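Local coordinates for putative efflux transporter (Bacteroides eggerthii, PDB 4L8J), which probably acts as a periplasmic membrane-fusion (adaptor) subunit of the HlyD family, linking an inner-membrane efflux pump to an outer-membrane channel, at residues A[86-89]-A[90-94]; A[109-112]-A[113-116]. One frame throughout, in Å; residues are numbered along the deposited sequence. Where two conformers were deposited one is given.

Interaction 1: A[86-89]-A[90-94]; sequences AQVE and RNKRL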
loop_
_atom_site.group_PDB
_atom_site.type_symbol
_atom_site.label_atom_id
_atom_site.label_comp_id
_atom_site.label_asym_id
_atom_site.label_seq_id
_atom_site.Cartn_x
_atom_site.Cartn_y
_atom_site.Cartn_z
ATOM N N ALA A 86 -75.192 44.214 24.583
ATOM C CA ALA A 86 -76.595 43.909 24.868
ATOM C C ALA A 86 -77.520 44.792 24.007
ATOM O O ALA A 86 -78.517 44.280 23.475
ATOM C CB ALA A 86 -76.885 44.108 26.344
ATOM N N GLN A 87 -77.167 46.109 23.872
ATOM C CA GLN A 87 -77.962 47.034 23.081
ATOM C C GLN A 87 -77.950 46.634 21.580
ATOM O O GLN A 87 -79.020 46.664 20.977
ATOM C CB GLN A 87 -77.531 48.500 23.287
ATOM C CG GLN A 87 -78.596 49.518 22.827
ATOM C CD GLN A 87 -79.876 49.391 23.627
ATOM O OE1 GLN A 87 -79.902 49.635 24.825
ATOM N NE2 GLN A 87 -80.942 48.906 23.008
ATOM N N VAL A 88 -76.805 46.179 20.997
ATOM C CA VAL A 88 -76.767 45.757 19.577
ATOM C C VAL A 88 -77.581 44.484 19.346
ATOM O O VAL A 88 -78.198 44.376 18.285
ATOM C CB VAL A 88 -75.344 45.595 18.957
ATOM C CG1 VAL A 88 -75.410 45.454 17.433
ATOM C CG2 VAL A 88 -74.486 46.781 19.283
ATOM N N GLU A 89 -77.567 43.515 20.300
ATOM C CA GLU A 89 -78.310 42.251 20.149
ATOM C C GLU A 89 -79.795 42.502 20.146
ATOM O O GLU A 89 -80.511 41.920 19.333
ATOM C CB GLU A 89 -77.931 41.218 21.228
ATOM C CG GLU A 89 -76.661 40.454 20.883
ATOM C CD GLU A 89 -76.553 39.896 19.472
ATOM O OE1 GLU A 89 -77.437 39.106 19.066
ATOM O OE2 GLU A 89 -75.573 40.246 18.775
ATOM N N ARG A 90 -80.233 43.442 20.986
ATOM C CA ARG A 90 -81.597 43.936 21.087
ATOM C C ARG A 90 -82.008 44.575 19.774
ATOM O O ARG A 90 -83.072 44.252 19.246
ATOM C CB ARG A 90 -81.673 44.976 22.206
ATOM C CG ARG A 90 -82.740 44.735 23.232
ATOM C CD ARG A 90 -82.565 45.731 24.356
ATOM N NE ARG A 90 -81.834 45.162 25.490
ATOM C CZ ARG A 90 -80.857 45.780 26.151
ATOM N NH1 ARG A 90 -80.478 47.006 25.799
ATOM N NH2 ARG A 90 -80.257 45.181 27.170
ATOM N N ASN A 91 -81.150 45.476 19.232
ATOM C CA ASN A 91 -81.416 46.189 17.972
ATOM C C ASN A 91 -81.408 45.246 16.777
ATOM O O ASN A 91 -82.146 45.507 15.829
ATOM C CB ASN A 91 -80.465 47.374 17.778
ATOM C CG ASN A 91 -80.765 48.457 18.796
ATOM O OD1 ASN A 91 -81.718 48.345 19.551
ATOM N ND2 ASN A 91 -79.967 49.521 18.868
ATOM N N LYS A 92 -80.650 44.130 16.834
ATOM C CA LYS A 92 -80.665 43.125 15.752
ATOM C C LYS A 92 -82.072 42.523 15.665
ATOM O O LYS A 92 -82.634 42.403 14.576
ATOM C CB LYS A 92 -79.622 42.019 15.979
ATOM C CG LYS A 92 -78.220 42.459 15.682
ATOM C CD LYS A 92 -77.224 41.328 15.819
ATOM C CE LYS A 92 -75.801 41.810 15.652
ATOM N NZ LYS A 92 -74.823 40.741 15.972
ATOM N N ARG A 93 -82.660 42.208 16.842
ATOM C CA ARG A 93 -84.008 41.653 16.953
ATOM C C ARG A 93 -85.061 42.662 16.518
ATOM O O ARG A 93 -85.954 42.277 15.766
ATOM C CB ARG A 93 -84.278 41.153 18.374
ATOM C CG ARG A 93 -83.827 39.717 18.587
ATOM C CD ARG A 93 -84.583 39.023 19.723
ATOM N NE ARG A 93 -84.719 39.856 20.923
ATOM C CZ ARG A 93 -83.767 40.036 21.835
ATOM N NH1 ARG A 93 -82.585 39.445 21.699
ATOM N NH2 ARG A 93 -83.986 40.815 22.885
ATOM N N LEU A 94 -84.930 43.952 16.939
ATOM C CA LEU A 94 -85.819 45.066 16.569
ATOM C C LEU A 94 -85.767 45.384 15.064
ATOM O O LEU A 94 -86.803 45.715 14.465
ATOM C CB LEU A 94 -85.446 46.346 17.351
ATOM C CG LEU A 94 -85.779 46.424 18.844
ATOM C CD1 LEU A 94 -85.172 47.670 19.451
ATOM C CD2 LEU A 94 -87.268 46.462 19.074
#
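Glu89 and Lys92, one turn apart on an exposed flank of a helix, illustrate how an i to i+3 salt bridge is built from one bent and one straight side chain. Lys92 runs extended beyond CG, whereas in Glu89 a bend at the second torsion (chi2 -47°) carries the carboxylate toward the following turn, where the lysine waits. Lys92 NZ meets Glu89 OE2 at 2.9 Å, on the syn side of the oxygen and somewhat out of the carboxylate plane. On the way there the lysine uses its aliphatic part as well: its CG passes 3.2 Å from Val88 O, and its CE lies against Val88 CG1.

Arg90 reaches back along the other flank. Its chain bends at chi3, bringing the guanidinium over the preceding turn with Ala86 O above one face, 3.8 Å from the plane. In one of two modelled conformers of Gln87, OE1 comes to 2.9 Å from Arg90 NH1 at the guanidinium edge, an approach that must remain tentative. Beneath these side chains runs the regular i to i+4 ladder, in which Asn91 N donates to Gln87 O at 3.0 Å, while the rung from Arg93 N to Glu89 O is weak.

Asn91 turns to the inner side of the helix, where its ND2 is hydrogen-bonded to Ser108 OG. Helix 68-95 is one arm of an alpha-helical hairpin, and Val88, Asn91 and Lys92 face the returning helix 102-127 through Val109, Tyr112 and Tyr105, while Leu94 packs on Ala99 and Ile100 of the connecting loop.

Interaction 2: A[109-112]-A[113-116]; sequences VANY and QKAK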
loop_
_atom_site.group_PDB
_atom_site.type_symbol
_atom_site.label_atom_id
_atom_site.label_comp_id
_atom_site.label_asym_id
_atom_site.label_seq_id
_atom_site.Cartn_x
_atom_site.Cartn_y
_atom_site.Cartn_z
ATOM N N VAL A 109 -74.246 49.706 16.142
ATOM C CA VAL A 109 -73.120 48.857 15.680
ATOM C C VAL A 109 -71.778 49.621 15.826
ATOM O O VAL A 109 -70.758 49.036 16.231
ATOM C CB VAL A 109 -73.311 48.369 14.220
ATOM C CG1 VAL A 109 -72.067 47.663 13.705
ATOM C CG2 VAL A 109 -74.531 47.455 14.106
ATOM N N ALA A 110 -71.770 50.902 15.422
ATOM C CA ALA A 110 -70.580 51.750 15.506
ATOM C C ALA A 110 -70.166 51.920 16.972
ATOM O O ALA A 110 -68.992 51.766 17.286
ATOM C CB ALA A 110 -70.853 53.104 14.852
ATOM N N ASN A 111 -71.135 52.135 17.872
ATOM C CA ASN A 111 -70.904 52.256 19.318
ATOM C C ASN A 111 -70.324 50.973 19.919
ATOM O O ASN A 111 -69.472 51.031 20.809
ATOM C CB ASN A 111 -72.202 52.609 20.041
ATOM C CG ASN A 111 -72.638 54.056 19.920
ATOM O OD1 ASN A 111 -71.903 54.921 19.426
ATOM N ND2 ASN A 111 -73.845 54.363 20.416
ATOM N N TYR A 112 -70.785 49.816 19.430
ATOM C CA TYR A 112 -70.312 48.510 19.879
ATOM C C TYR A 112 -68.837 48.324 19.511
ATOM O O TYR A 112 -68.062 47.894 20.361
ATOM C CB TYR A 112 -71.181 47.397 19.274
ATOM C CG TYR A 112 -70.607 46.011 19.455
ATOM C CD1 TYR A 112 -70.698 45.351 20.679
ATOM C CD2 TYR A 112 -69.907 45.388 18.426
ATOM C CE1 TYR A 112 -70.124 44.095 20.867
ATOM C CE2 TYR A 112 -69.322 44.137 18.605
ATOM C CZ TYR A 112 -69.457 43.482 19.818
ATOM O OH TYR A 112 -68.886 42.245 19.991
ATOM N N GLN A 113 -68.441 48.634 18.257
ATOM C CA GLN A 113 -67.043 48.491 17.843
ATOM C C GLN A 113 -66.136 49.427 18.662
ATOM O O GLN A 113 -65.057 49.013 19.060
ATOM C CB GLN A 113 -66.867 48.727 16.333
ATOM C CG GLN A 113 -67.722 47.768 15.455
ATOM C CD GLN A 113 -67.270 46.311 15.322
ATOM O OE1 GLN A 113 -66.403 45.798 16.052
ATOM N NE2 GLN A 113 -67.869 45.604 14.368
ATOM N N LYS A 114 -66.595 50.664 18.943
ATOM C CA LYS A 114 -65.874 51.638 19.770
ATOM C C LYS A 114 -65.651 51.050 21.162
ATOM O O LYS A 114 -64.518 51.017 21.618
ATOM C CB LYS A 114 -66.652 52.975 19.845
ATOM C CG LYS A 114 -66.516 53.801 18.561
ATOM C CD LYS A 114 -67.703 54.754 18.328
ATOM C CE LYS A 114 -67.654 55.466 16.986
ATOM N NZ LYS A 114 -67.735 54.531 15.823
ATOM N N ALA A 115 -66.723 50.530 21.800
ATOM C CA ALA A 115 -66.681 49.898 23.120
ATOM C C ALA A 115 -65.781 48.649 23.112
ATOM O O ALA A 115 -65.001 48.464 24.035
ATOM C CB ALA A 115 -68.081 49.533 23.569
ATOM N N LYS A 116 -65.874 47.824 22.049
ATOM C CA LYS A 116 -65.066 46.620 21.855
ATOM C C LYS A 116 -63.577 46.976 21.785
ATOM O O LYS A 116 -62.779 46.360 22.488
ATOM C CB LYS A 116 -65.506 45.860 20.580
ATOM C CG LYS A 116 -64.806 44.523 20.405
ATOM C CD LYS A 116 -65.393 43.694 19.275
ATOM C CE LYS A 116 -64.905 42.270 19.337
ATOM N NZ LYS A 116 -65.323 41.586 20.594
#
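Along the ring of Tyr112 runs the hydrocarbon chain of Lys116, the two side chains pointing the same way on the packed side of the contact, which is turned to helix 68-95. The methylenes do the touching: Lys116 CD is 4.0 Å from Tyr112 CE2 and 3.8 Å from Tyr112 OH. Both chains leave the backbone with CG anti to N (chi1 168° for the tyrosine, -174° for the lysine), which explains their common direction. A bend at chi4 ends the extended stretch of the lysine, and its NZ, 3.7 Å from Tyr112 OH, makes a weak hydrogen bond to a glycerol, probably from the crystallisation liquor. The phenol hydroxyl is hydrogen-bonded to Tyr81 OH.

The solvent flank, with Gln113, Lys114 and Asn111, is looser. The Gln113 amide passes beside the tyrosine ring at CD2, the two planes 59° apart, and its CG rests 3.4 Å from Val109 O. Lys114 curls back over Ala110, its nitrogen 3.6 Å from Ala110 CB, and makes a weak hydrogen bond from NZ to Ala110 O at 3.4 Å. That oxygen already accepts from Lys114 N at 3.1 Å, so one residue supplies both a backbone and a side-chain donor to it. The side chains of Asn111 and Lys114 approach only distantly, OD1 to CD.

Between these flanks the i to i+4 ladder is regular, its shortest rung running from Lys116 N to Tyr112 O at 2.8 Å. Within the hairpin, helix 102-127 turns Tyr112 toward Tyr81 and Ala85 of helix 68-95, while Ala115 touches Ala84 and Lys116 reaches Tyr81.

The two interactions sit on opposing arms of one helical hairpin, their centres 13 Å apart and far from the middle of the elongated chain. They meet directly, with Val88 CG2 3.4 Å from Tyr112 CB and Val88 CG1 against Val109 CG2. Interaction 1 is partly buried, contributing two buried residues to the seam; interaction 2 is a surface contact with none. Their chemistry differs accordingly: 86-94 has a true salt bridge on its outer flank, whereas 109-116 has no salt bridge between its segments and relies on lysine methylenes beside an aromatic ring. Such hairpins, as in related membrane-fusion proteins, project from the lipoyl-like domain and probably engage an outer-membrane partner.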